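Local coordinates for protein shikimate dehydrogenase (Listeria monocytogenes, PDB 3TNL) that probably catalyses the reversible NADP(H)-linked interconversion of 3-dehydroshikimate and shikimate, a step of the chorismate pathway to aromatic amino acids, and here holds NAD, at residues 65-70 and 299-304; 38-43 and 90-95; 182-187 and 218-223. All coordinates share one frame; numbering follows the deposited sequence. Where two conformers were deposited one is given.

Interaction 1: residues 65-70 and 299-304; sequences LDYVYL and IWTHKE
Tyr69 and Trp300 cross obliquely, Trp300 CH2 lying near the plane of the Tyr69 ring at its edge, 3.9 Å from Tyr69 CE2. Tyr69 is carried there by a first torsion that sets CG anti to the backbone N (chi1 -175°). The polar end of each ring is tied elsewhere: Tyr69 OH to Asn95, Trp300 NE1 to the carbonyl of Val124. His56 serves both rings, stacking on Tyr69 and meeting Trp300 edge-to-face.

Nearer the surface the contact is aliphatic. Leu65 splits its two methyls between two partners. CD1 comes at Thr301 almost at right angles, 3.9 Å from Thr301 CB and equally near CG2, while CD2 rests 4.0 Å from Lys303 CD, on the stem of a lysine extended beyond CG. Thr301 CG2 also makes a loose approach to the Tyr67 ring, 4.3 Å from Tyr67 CE2, in the one of two tyrosine conformers considered here.

Thr301 OG1 lies between the backbone N and the carbonyl carbon (chi1 74°), where it accepts a bond from Lys303 N (3.1 Å to OG1) and is also hydrogen-bonded to Phe297 O. The first of these closes an ST turn as the chain leaves helix 286-301, with His302 at positive phi. The C-terminal end of that helix thus packs against strand 67-73, the outermost strand, within this chain, of the mixed sheet in the substrate-binding domain, with Tyr69 beside the shikimate-binding residue Ser52.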
loop_
_atom_site.group_PDB
_atom_site.type_symbol
_atom_site.label_atom_id
_atom_site.label_comp_id
_atom_site.label_asym_id
_atom_site.label_seq_id
_atom_site.Cartn_x
_atom_site.Cartn_y
_atom_site.Cartn_z
ATOM N N LEU B 65 -8.945 -2.628 13.397
ATOM C CA LEU B 65 -8.439 -3.592 12.450
ATOM C C LEU B 65 -7.160 -3.008 11.844
ATOM O O LEU B 65 -7.115 -1.811 11.538
ATOM C CB LEU B 65 -9.458 -3.896 11.350
ATOM C CG LEU B 65 -10.851 -4.304 11.824
ATOM C CD1 LEU B 65 -11.693 -4.711 10.606
ATOM C CD2 LEU B 65 -10.805 -5.411 12.868
ATOM N N ASP B 66 -6.155 -3.848 11.643
ATOM C CA ASP B 66 -4.857 -3.364 11.197
ATOM C C ASP B 66 -4.704 -3.373 9.683
ATOM O O ASP B 66 -3.924 -4.148 9.108
ATOM C CB ASP B 66 -3.761 -4.146 11.884
ATOM C CG ASP B 66 -2.436 -3.405 11.913
ATOM O OD1 ASP B 66 -1.466 -4.032 12.391
ATOM O OD2 ASP B 66 -2.383 -2.207 11.472
ATOM N N TYR B 67 -5.499 -2.513 9.050
ATOM C CA TYR B 67 -5.485 -2.305 7.622
ATOM C C TYR B 67 -5.517 -0.814 7.339
ATOM O O TYR B 67 -5.935 -0.002 8.174
ATOM C CB TYR B 67 -6.721 -2.918 6.945
ATOM C CG TYR B 67 -6.730 -4.409 6.709
ATOM C CD1 TYR B 67 -6.050 -4.976 5.624
ATOM C CD2 TYR B 67 -7.488 -5.249 7.508
ATOM C CE1 TYR B 67 -6.089 -6.332 5.381
ATOM C CE2 TYR B 67 -7.535 -6.623 7.260
ATOM C CZ TYR B 67 -6.831 -7.152 6.199
ATOM O OH TYR B 67 -6.871 -8.508 5.950
ATOM N N VAL B 68 -5.058 -0.477 6.138
ATOM C CA VAL B 68 -5.122 0.873 5.623
ATOM C C VAL B 68 -5.591 0.728 4.187
ATOM O O VAL B 68 -5.360 -0.317 3.567
ATOM C CB VAL B 68 -3.772 1.609 5.691
ATOM C CG1 VAL B 68 -3.419 1.950 7.132
ATOM C CG2 VAL B 68 -2.677 0.780 5.055
ATOM N N TYR B 69 -6.259 1.761 3.680
ATOM C CA TYR B 69 -6.808 1.778 2.326
ATOM C C TYR B 69 -6.189 2.958 1.593
ATOM O O TYR B 69 -6.215 4.095 2.058
ATOM C CB TYR B 69 -8.320 1.930 2.437
ATOM C CG TYR B 69 -9.155 1.858 1.195
ATOM C CD1 TYR B 69 -9.159 2.895 0.262
ATOM C CD2 TYR B 69 -10.006 0.790 0.973
ATOM C CE1 TYR B 69 -9.983 2.874 -0.840
ATOM C CE2 TYR B 69 -10.821 0.735 -0.172
ATOM C CZ TYR B 69 -10.822 1.792 -1.052
ATOM O OH TYR B 69 -11.657 1.757 -2.163
ATOM N N LEU B 70 -5.618 2.672 0.443
ATOM C CA LEU B 70 -4.967 3.678 -0.401
ATOM C C LEU B 70 -5.424 3.580 -1.853
ATOM O O LEU B 70 -5.756 2.504 -2.345
ATOM C CB LEU B 70 -3.445 3.520 -0.414
ATOM C CG LEU B 70 -2.714 3.676 0.914
ATOM C CD1 LEU B 70 -1.227 3.305 0.711
ATOM C CD2 LEU B 70 -2.867 5.117 1.438
ATOM N N ILE B 299 -16.355 -8.553 2.798
ATOM C CA ILE B 299 -15.646 -9.469 1.903
ATOM C C ILE B 299 -14.148 -9.503 2.311
ATOM O O ILE B 299 -13.533 -10.561 2.348
ATOM C CB ILE B 299 -15.849 -9.069 0.418
ATOM C CG1 ILE B 299 -17.238 -9.503 -0.084
ATOM C CG2 ILE B 299 -14.812 -9.702 -0.454
ATOM C CD1 ILE B 299 -17.671 -8.875 -1.389
ATOM N N TRP B 300 -13.571 -8.351 2.631
ATOM C CA TRP B 300 -12.155 -8.336 2.970
ATOM C C TRP B 300 -11.835 -8.763 4.388
ATOM O O TRP B 300 -10.904 -9.544 4.608
ATOM C CB TRP B 300 -11.536 -6.950 2.771
ATOM C CG TRP B 300 -11.634 -6.418 1.335
ATOM C CD1 TRP B 300 -11.429 -7.098 0.182
ATOM C CD2 TRP B 300 -11.952 -5.078 0.952
ATOM N NE1 TRP B 300 -11.613 -6.272 -0.878
ATOM C CE2 TRP B 300 -11.958 -5.028 -0.439
ATOM C CE3 TRP B 300 -12.277 -3.927 1.677
ATOM C CZ2 TRP B 300 -12.241 -3.860 -1.144
ATOM C CZ3 TRP B 300 -12.576 -2.762 0.975
ATOM C CH2 TRP B 300 -12.537 -2.740 -0.401
ATOM N N THR B 301 -12.585 -8.207 5.335
ATOM C CA THR B 301 -12.298 -8.361 6.784
ATOM C C THR B 301 -13.088 -9.388 7.543
ATOM O O THR B 301 -12.690 -9.777 8.647
ATOM C CB THR B 301 -12.500 -7.016 7.524
ATOM O OG1 THR B 301 -13.907 -6.737 7.649
ATOM C CG2 THR B 301 -11.758 -5.839 6.824
ATOM N N HIS B 302 -14.235 -9.782 7.008
ATOM C CA HIS B 302 -15.136 -10.705 7.663
ATOM C C HIS B 302 -15.595 -10.161 8.995
ATOM O O HIS B 302 -15.869 -10.911 9.948
ATOM C CB HIS B 302 -14.599 -12.144 7.667
ATOM C CG HIS B 302 -14.608 -12.730 6.303
ATOM N ND1 HIS B 302 -15.762 -13.204 5.722
ATOM C CD2 HIS B 302 -13.652 -12.797 5.353
ATOM C CE1 HIS B 302 -15.500 -13.574 4.481
ATOM N NE2 HIS B 302 -14.228 -13.353 4.238
ATOM N N LYS B 303 -15.696 -8.830 9.019
ATOM C CA LYS B 303 -16.305 -8.113 10.110
ATOM C C LYS B 303 -17.287 -7.124 9.487
ATOM O O LYS B 303 -17.135 -6.699 8.364
ATOM C CB LYS B 303 -15.292 -7.460 11.002
ATOM C CG LYS B 303 -14.375 -8.525 11.616
ATOM C CD LYS B 303 -13.737 -8.083 12.876
ATOM C CE LYS B 303 -12.821 -9.173 13.412
ATOM N NZ LYS B 303 -12.322 -8.911 14.773
ATOM N N GLU B 304 -18.331 -6.813 10.236
ATOM C CA GLU B 304 -19.363 -5.901 9.784
ATOM C C GLU B 304 -18.918 -4.451 9.921
ATOM O O GLU B 304 -18.480 -4.041 10.994
ATOM C CB GLU B 304 -20.609 -6.132 10.661
ATOM C CG GLU B 304 -21.821 -5.325 10.279
ATOM C CD GLU B 304 -23.064 -5.720 11.066
ATOM O OE1 GLU B 304 -22.953 -6.473 12.062
ATOM O OE2 GLU B 304 -24.155 -5.259 10.680
#

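Interaction 2: residues 38-43 and 90-95; sequences ELIGLI and NLRGWN
Gly41 O receives Asn95 N at 2.8 Å, the shortest direct hydrogen bond between 38-43 and 90-95, with the donor lying 37° above the carbonyl plane. The same oxygen is approached by Trp94 CA at 3.1 Å in a CA-H...O contact. Gly41 N donates in turn to Gly93 O, this time in the carbonyl plane and on a lone pair, though the bond is longer at 3.3 Å. Further along, Ile43 N reaches Asn95 O at 3.0 Å.

These bonds set Gly41 beside Trp94 and Leu42 beside Asn95 in parallel register, the short strand axes diverging by 30°. Strand 67-73 pairs with the other side of 38-44 in the mixed sheet of the substrate-binding domain, and the link from 38-44 by way of 67-73 to 93-96 runs through helices 52-63 and 79-88, in the alpha/beta manner of shikimate dehydrogenases.

Because Gly41 has no side chain, Trp94 CB can sit against its backbone. The indole leaves CB between the backbone N and the carbonyl carbon (chi1 56°), which brings its five-membered ring to Ile43, whose CD1 lies 3.7 Å from Trp94 NE1. That buried nitrogen has no hydrogen-bond partner in the model. On the face of the sheet that carries Leu42 and Asn95, Leu42 CD1 packs 3.6 Å from Asn95 CB; the amide beyond, with Tyr69 at its oxygen, donates through ND2 to Asn122 O. Nearer the start of the strand, where the chains diverge, Leu91 CD2 lies 3.9 Å from Leu39 CB, the two leucines meeting at a slant, and a water bridges the gap, donating to Leu39 O and accepting from Arg92 N.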
loop_
_atom_site.group_PDB
_atom_site.type_symbol
_atom_site.label_atom_id
_atom_site.label_comp_id
_atom_site.label_asym_id
_atom_site.label_seq_id
_atom_site.Cartn_x
_atom_site.Cartn_y
_atom_site.Cartn_z
ATOM N N GLU B 38 -1.704 -4.128 7.040
ATOM C CA GLU B 38 -1.958 -4.635 5.686
ATOM C C GLU B 38 -2.680 -3.596 4.821
ATOM O O GLU B 38 -3.355 -2.689 5.348
ATOM C CB GLU B 38 -2.724 -5.923 5.773
ATOM C CG GLU B 38 -1.832 -7.054 6.314
ATOM C CD GLU B 38 -2.483 -8.389 6.241
ATOM O OE1 GLU B 38 -3.487 -8.583 6.948
ATOM O OE2 GLU B 38 -1.969 -9.248 5.463
ATOM N N LEU B 39 -2.536 -3.723 3.514
ATOM C CA LEU B 39 -3.097 -2.776 2.568
ATOM C C LEU B 39 -4.297 -3.316 1.765
ATOM O O LEU B 39 -4.283 -4.447 1.244
ATOM C CB LEU B 39 -2.007 -2.396 1.555
ATOM C CG LEU B 39 -2.357 -1.458 0.387
ATOM C CD1 LEU B 39 -2.786 -0.054 0.929
ATOM C CD2 LEU B 39 -1.164 -1.365 -0.573
ATOM N N ILE B 40 -5.292 -2.446 1.634
ATOM C CA ILE B 40 -6.417 -2.625 0.718
ATOM C C ILE B 40 -6.280 -1.463 -0.277
ATOM O O ILE B 40 -6.113 -0.301 0.116
ATOM C CB ILE B 40 -7.776 -2.535 1.403
ATOM C CG1 ILE B 40 -7.915 -3.581 2.495
ATOM C CG2 ILE B 40 -8.879 -2.716 0.332
ATOM C CD1 ILE B 40 -7.813 -5.036 2.020
ATOM N N GLY B 41 -6.295 -1.774 -1.570
ATOM C CA GLY B 41 -6.144 -0.752 -2.602
ATOM C C GLY B 41 -7.436 -0.275 -3.238
ATOM O O GLY B 41 -8.533 -0.788 -2.978
ATOM N N LEU B 42 -7.259 0.681 -4.135
ATOM C CA LEU B 42 -8.321 1.246 -4.979
ATOM C C LEU B 42 -7.593 1.644 -6.259
ATOM O O LEU B 42 -6.699 2.500 -6.216
ATOM C CB LEU B 42 -9.021 2.419 -4.300
ATOM C CG LEU B 42 -9.897 3.295 -5.226
ATOM C CD1 LEU B 42 -10.990 2.484 -5.910
ATOM C CD2 LEU B 42 -10.533 4.424 -4.458
ATOM N N ILE B 43 -7.963 1.043 -7.379
ATOM C CA ILE B 43 -7.268 1.286 -8.622
ATOM C C ILE B 43 -8.223 1.833 -9.696
ATOM O O ILE B 43 -9.201 1.189 -10.102
ATOM C CB ILE B 43 -6.459 0.027 -9.082
ATOM C CG1 ILE B 43 -7.342 -1.196 -9.206
ATOM C CG2 ILE B 43 -5.362 -0.299 -8.034
ATOM C CD1 ILE B 43 -6.587 -2.407 -9.789
ATOM N N ASN B 90 0.776 -9.915 -1.957
ATOM C CA ASN B 90 -0.223 -10.637 -1.154
ATOM C C ASN B 90 -1.294 -9.725 -0.553
ATOM O O ASN B 90 -1.712 -9.922 0.582
ATOM C CB ASN B 90 0.437 -11.454 -0.030
ATOM C CG ASN B 90 -0.458 -12.575 0.475
ATOM O OD1 ASN B 90 -1.246 -13.135 -0.296
ATOM N ND2 ASN B 90 -0.323 -12.929 1.750
ATOM N N LEU B 91 -1.750 -8.729 -1.312
ATOM C CA LEU B 91 -2.840 -7.883 -0.820
ATOM C C LEU B 91 -4.103 -8.702 -0.617
ATOM O O LEU B 91 -4.448 -9.561 -1.425
ATOM C CB LEU B 91 -3.180 -6.746 -1.775
ATOM C CG LEU B 91 -2.143 -5.652 -2.000
ATOM C CD1 LEU B 91 -2.925 -4.384 -2.448
ATOM C CD2 LEU B 91 -1.254 -5.389 -0.811
ATOM N N ARG B 92 -4.796 -8.408 0.478
ATOM C CA ARG B 92 -6.060 -9.100 0.758
ATOM C C ARG B 92 -7.160 -8.731 -0.254
ATOM O O ARG B 92 -8.042 -9.544 -0.562
ATOM C CB ARG B 92 -6.524 -8.708 2.146
ATOM C CG ARG B 92 -7.913 -9.212 2.531
ATOM C CD ARG B 92 -8.072 -10.728 2.422
ATOM N NE ARG B 92 -9.395 -11.126 2.855
ATOM C CZ ARG B 92 -9.920 -12.330 2.642
ATOM N NH1 ARG B 92 -11.150 -12.583 3.060
ATOM N NH2 ARG B 92 -9.250 -13.284 1.995
ATOM N N GLY B 93 -7.130 -7.512 -0.777
ATOM C CA GLY B 93 -8.133 -7.075 -1.719
ATOM C C GLY B 93 -7.988 -5.632 -2.131
ATOM O O GLY B 93 -7.062 -4.950 -1.696
ATOM N N TRP B 94 -8.885 -5.199 -3.009
ATOM C CA TRP B 94 -8.902 -3.843 -3.508
ATOM C C TRP B 94 -10.217 -3.558 -4.221
ATOM O O TRP B 94 -10.946 -4.496 -4.612
ATOM C CB TRP B 94 -7.747 -3.602 -4.493
ATOM C CG TRP B 94 -7.630 -4.506 -5.692
ATOM C CD1 TRP B 94 -8.114 -4.266 -6.919
ATOM C CD2 TRP B 94 -6.901 -5.743 -5.782
ATOM N NE1 TRP B 94 -7.764 -5.276 -7.790
ATOM C CE2 TRP B 94 -7.012 -6.190 -7.107
ATOM C CE3 TRP B 94 -6.168 -6.521 -4.865
ATOM C CZ2 TRP B 94 -6.425 -7.365 -7.545
ATOM C CZ3 TRP B 94 -5.608 -7.694 -5.307
ATOM C CH2 TRP B 94 -5.741 -8.100 -6.641
ATOM N N ASN B 95 -10.548 -2.272 -4.293
ATOM C CA ASN B 95 -11.642 -1.799 -5.123
ATOM C C ASN B 95 -11.085 -1.429 -6.511
ATOM O O ASN B 95 -9.888 -1.132 -6.680
ATOM C CB ASN B 95 -12.344 -0.594 -4.539
ATOM C CG ASN B 95 -13.379 -0.934 -3.495
ATOM O OD1 ASN B 95 -13.453 -0.240 -2.491
ATOM N ND2 ASN B 95 -14.217 -1.952 -3.741
HETATM O O HOH W 1 -1.220 -8.257 2.943
HETATM O O HOH W 2 -3.651 -6.848 2.409
#

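Interaction 3: residues 182-187 and 218-223; sequences SIFNRK and EQLRKE. With NAD (nicotinamide-adenine-dinucleotide), chain H.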
loop_
_atom_site.group_PDB
_atom_site.type_symbol
_atom_site.label_atom_id
_atom_site.label_comp_id
_atom_site.label_asym_id
_atom_site.label_seq_id
_atom_site.Cartn_x
_atom_site.Cartn_y
_atom_site.Cartn_z
ATOM N N SER B 182 -38.138 -1.638 -16.615
ATOM C CA SER B 182 -38.231 -0.844 -17.807
ATOM C C SER B 182 -37.115 0.199 -17.801
ATOM O O SER B 182 -37.077 1.069 -16.931
ATOM C CB SER B 182 -39.577 -0.179 -17.958
ATOM O OG SER B 182 -40.575 -1.187 -18.129
ATOM N N ILE B 183 -36.223 0.073 -18.783
ATOM C CA ILE B 183 -35.059 0.955 -18.919
ATOM C C ILE B 183 -35.317 1.999 -19.987
ATOM O O ILE B 183 -35.823 1.684 -21.073
ATOM C CB ILE B 183 -33.806 0.149 -19.354
ATOM C CG1 ILE B 183 -33.571 -1.051 -18.410
ATOM C CG2 ILE B 183 -32.559 1.067 -19.499
ATOM C CD1 ILE B 183 -32.521 -2.056 -18.902
ATOM N N PHE B 184 -34.939 3.239 -19.676
ATOM C CA PHE B 184 -35.007 4.353 -20.611
ATOM C C PHE B 184 -33.616 4.951 -20.750
ATOM O O PHE B 184 -32.940 5.216 -19.768
ATOM C CB PHE B 184 -35.982 5.431 -20.169
ATOM C CG PHE B 184 -37.414 5.021 -20.307
ATOM C CD1 PHE B 184 -38.182 5.525 -21.327
ATOM C CD2 PHE B 184 -37.990 4.124 -19.406
ATOM C CE1 PHE B 184 -39.504 5.140 -21.465
ATOM C CE2 PHE B 184 -39.304 3.736 -19.532
ATOM C CZ PHE B 184 -40.060 4.227 -20.584
ATOM N N ASN B 185 -33.166 5.113 -21.986
ATOM C CA ASN B 185 -31.877 5.715 -22.228
ATOM C C ASN B 185 -31.932 6.491 -23.536
ATOM O O ASN B 185 -32.684 6.133 -24.458
ATOM C CB ASN B 185 -30.744 4.654 -22.326
ATOM C CG ASN B 185 -29.373 5.256 -22.043
ATOM O OD1 ASN B 185 -29.048 5.493 -20.859
ATOM N ND2 ASN B 185 -28.588 5.546 -23.101
ATOM N N ARG B 186 -31.139 7.552 -23.630
ATOM C CA ARG B 186 -31.057 8.293 -24.895
ATOM C C ARG B 186 -30.320 7.450 -25.932
ATOM O O ARG B 186 -29.664 6.451 -25.602
ATOM C CB ARG B 186 -30.357 9.646 -24.726
ATOM C CG ARG B 186 -28.890 9.627 -24.298
ATOM C CD ARG B 186 -28.311 11.005 -24.312
ATOM N NE ARG B 186 -26.898 11.039 -23.960
ATOM C CZ ARG B 186 -26.235 12.171 -23.790
ATOM N NH1 ARG B 186 -24.944 12.154 -23.486
ATOM N NH2 ARG B 186 -26.893 13.321 -23.891
ATOM N N LYS B 187 -30.455 7.844 -27.197
ATOM C CA LYS B 187 -29.812 7.167 -28.293
ATOM C C LYS B 187 -28.352 7.610 -28.450
ATOM O O LYS B 187 -27.965 8.267 -29.430
ATOM C CB LYS B 187 -30.607 7.409 -29.568
ATOM C CG LYS B 187 -31.974 6.816 -29.572
ATOM C CD LYS B 187 -31.898 5.343 -29.284
ATOM C CE LYS B 187 -33.021 4.569 -29.914
ATOM N NZ LYS B 187 -32.778 4.520 -31.362
ATOM N N GLU B 218 -44.693 9.128 -23.795
ATOM C CA GLU B 218 -45.925 8.390 -23.521
ATOM C C GLU B 218 -45.623 7.002 -22.969
ATOM O O GLU B 218 -46.297 6.585 -22.042
ATOM C CB GLU B 218 -46.894 8.425 -24.689
ATOM C CG GLU B 218 -47.550 9.835 -24.837
ATOM C CD GLU B 218 -48.298 10.345 -23.580
ATOM O OE1 GLU B 218 -48.867 9.556 -22.768
ATOM O OE2 GLU B 218 -48.339 11.586 -23.407
ATOM N N GLN B 219 -44.585 6.336 -23.457
ATOM C CA GLN B 219 -44.216 5.051 -22.863
ATOM C C GLN B 219 -43.732 5.241 -21.421
ATOM O O GLN B 219 -44.067 4.470 -20.519
ATOM C CB GLN B 219 -43.159 4.328 -23.659
ATOM C CG GLN B 219 -42.981 2.915 -23.206
ATOM C CD GLN B 219 -44.112 2.006 -23.693
ATOM O OE1 GLN B 219 -44.455 2.021 -24.874
ATOM N NE2 GLN B 219 -44.688 1.226 -22.800
ATOM N N LEU B 220 -42.940 6.287 -21.198
ATOM C CA LEU B 220 -42.473 6.589 -19.840
ATOM C C LEU B 220 -43.633 6.790 -18.832
ATOM O O LEU B 220 -43.573 6.322 -17.708
ATOM C CB LEU B 220 -41.543 7.819 -19.882
ATOM C CG LEU B 220 -40.873 8.209 -18.555
ATOM C CD1 LEU B 220 -39.953 7.107 -18.053
ATOM C CD2 LEU B 220 -40.118 9.495 -18.715
ATOM N N ARG B 221 -44.689 7.473 -19.256
ATOM C CA ARG B 221 -45.852 7.684 -18.393
ATOM C C ARG B 221 -46.419 6.327 -17.953
ATOM O O ARG B 221 -46.687 6.112 -16.782
ATOM C CB ARG B 221 -46.920 8.479 -19.141
ATOM C CG ARG B 221 -48.106 8.881 -18.290
ATOM C CD ARG B 221 -49.130 9.690 -19.070
ATOM N NE ARG B 221 -48.568 10.997 -19.380
ATOM C CZ ARG B 221 -48.468 11.970 -18.475
ATOM N NH1 ARG B 221 -47.920 13.141 -18.796
ATOM N NH2 ARG B 221 -48.898 11.772 -17.250
ATOM N N LYS B 222 -46.578 5.416 -18.918
ATOM C CA LYS B 222 -47.125 4.089 -18.618
ATOM C C LYS B 222 -46.222 3.365 -17.644
ATOM O O LYS B 222 -46.686 2.853 -16.606
ATOM C CB LYS B 222 -47.315 3.239 -19.861
ATOM C CG LYS B 222 -47.833 1.824 -19.545
ATOM C CD LYS B 222 -47.866 0.949 -20.810
ATOM C CE LYS B 222 -48.493 -0.410 -20.549
ATOM N NZ LYS B 222 -47.684 -1.419 -19.764
ATOM N N GLU B 223 -44.932 3.312 -17.980
ATOM C CA GLU B 223 -44.011 2.564 -17.136
ATOM C C GLU B 223 -43.984 3.075 -15.687
ATOM O O GLU B 223 -44.096 2.273 -14.721
ATOM C CB GLU B 223 -42.611 2.477 -17.765
ATOM C CG GLU B 223 -42.582 1.862 -19.162
ATOM C CD GLU B 223 -43.321 0.569 -19.233
ATOM O OE1 GLU B 223 -43.058 -0.295 -18.393
ATOM O OE2 GLU B 223 -44.185 0.414 -20.134
HETATM P PA NAD H . -21.607 6.201 -17.121
HETATM O O1A NAD H . -20.695 7.226 -17.791
HETATM O O2A NAD H . -21.159 4.752 -17.087
HETATM O O5B NAD H . -23.092 6.342 -17.752
HETATM C C5B NAD H . -23.732 7.591 -18.019
HETATM C C4B NAD H . -25.232 7.361 -18.237
HETATM O O4B NAD H . -25.901 8.633 -18.265
HETATM C C3B NAD H . -25.538 6.771 -19.599
HETATM O O3B NAD H . -26.750 5.983 -19.481
HETATM C C2B NAD H . -25.815 7.961 -20.487
HETATM O O2B NAD H . -26.687 7.668 -21.571
HETATM C C1B NAD H . -26.502 8.896 -19.515
HETATM N N9A NAD H . -26.430 10.333 -19.803
HETATM C C8A NAD H . -25.341 11.115 -19.612
HETATM N N7A NAD H . -25.652 12.394 -19.912
HETATM C C5A NAD H . -26.953 12.465 -20.287
HETATM C C6A NAD H . -27.841 13.440 -20.694
HETATM N N6A NAD H . -27.456 14.718 -20.770
HETATM N N1A NAD H . -29.126 13.118 -20.961
HETATM C C2A NAD H . -29.547 11.831 -20.886
HETATM N N3A NAD H . -28.740 10.817 -20.500
HETATM C C4A NAD H . -27.451 11.087 -20.192
HETATM O O3 NAD H . -21.854 6.759 -15.643
HETATM P PN NAD H . -22.072 5.908 -14.296
HETATM O O1N NAD H . -20.761 5.468 -13.693
HETATM O O2N NAD H . -23.195 4.892 -14.512
HETATM O O5D NAD H . -22.591 7.021 -13.252
HETATM C C5D NAD H . -23.840 7.658 -13.493
HETATM C C4D NAD H . -24.150 8.401 -12.209
HETATM O O4D NAD H . -24.158 7.471 -11.112
HETATM C C3D NAD H . -23.077 9.430 -11.887
HETATM O O3D NAD H . -23.721 10.660 -11.540
HETATM C C2D NAD H . -22.331 8.846 -10.699
HETATM O O2D NAD H . -21.728 9.855 -9.859
HETATM C C1D NAD H . -23.431 8.047 -10.012
HETATM N N1N NAD H . -22.997 6.936 -9.161
HETATM C C2N NAD H . -23.361 6.913 -7.865
HETATM C C3N NAD H . -22.981 5.861 -7.038
HETATM C C7N NAD H . -23.373 5.807 -5.597
HETATM O O7N NAD H . -22.685 5.076 -4.885
HETATM N N7N NAD H . -24.442 6.504 -5.156
HETATM C C4N NAD H . -22.204 4.820 -7.570
HETATM C C5N NAD H . -21.845 4.864 -8.913
HETATM C C6N NAD H . -22.250 5.943 -9.699
#
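Phe184 takes the methyl CD1 of Leu220 over one face of its ring, 3.6 Å from the centroid and only 7° off the ring normal, a well-centred CH-pi contact. At the edge of the same ring, near its plane, stands Glu223 CG, 3.7 Å from Phe184 CZ. Phe184 CZ also comes within 3.5 Å of Leu220 CA. A second flat group, the Arg186 guanidinium, lies over the adenine of NAD, with C5A above its centre and Arg186 NH2 3.3 Å from C6A. It is probably steadied by the salt bridge from Arg186 NE to Asp188.

Two residues earlier on the strand, Ser182 OG donates to Glu223 OE1 at 2.7 Å, meeting it from 46° above the carboxylate plane. Glu223 bends at its second torsion (chi2 -50°), which folds the carboxylate back toward the strand. Its other oxygen, OE2, accepts from Gln219 NE2 one turn earlier, and Lys156 forms a salt bridge with OE1. This buried carboxylate is therefore held at both oxygens, and the lysine would favour its charged form.

On the cofactor side, Asn185 grips the adenosine ribose: OD1 accepts from NAD O3B at 2.7 Å, and ND2 donates to O2B. ND2 also donates to Arg186 O, which helps fix the rotation of the amide. Asn185 and Arg186 belong to the experimentally established NAD(+) site. Strand 180-185 runs between 156-160 and 208-213 in the parallel Rossmann sheet, where helix 217-226 packs over Ser182 and Phe184, and helix 191-204 lies against Ile183.

From the N terminus, strand 38-44 pairs with 93-96, so interaction 2 closes a first loop that contains strand 67-73. That strand later receives the end of helix 286-301 in interaction 1, whose long loop opens inside the first and ends near the C terminus; the two loops therefore cross. Interactions 1 and 2 adjoin, joined among others by a bond from Arg92 to Trp300. Interaction 3 closes a short loop within the span of interaction 1, after interaction 2 is complete, with its centre about 41 Å from that of interaction 1. It ties strand to helix in the cofactor-binding domain, whereas interaction 1 brings the chain back to the substrate-binding domain.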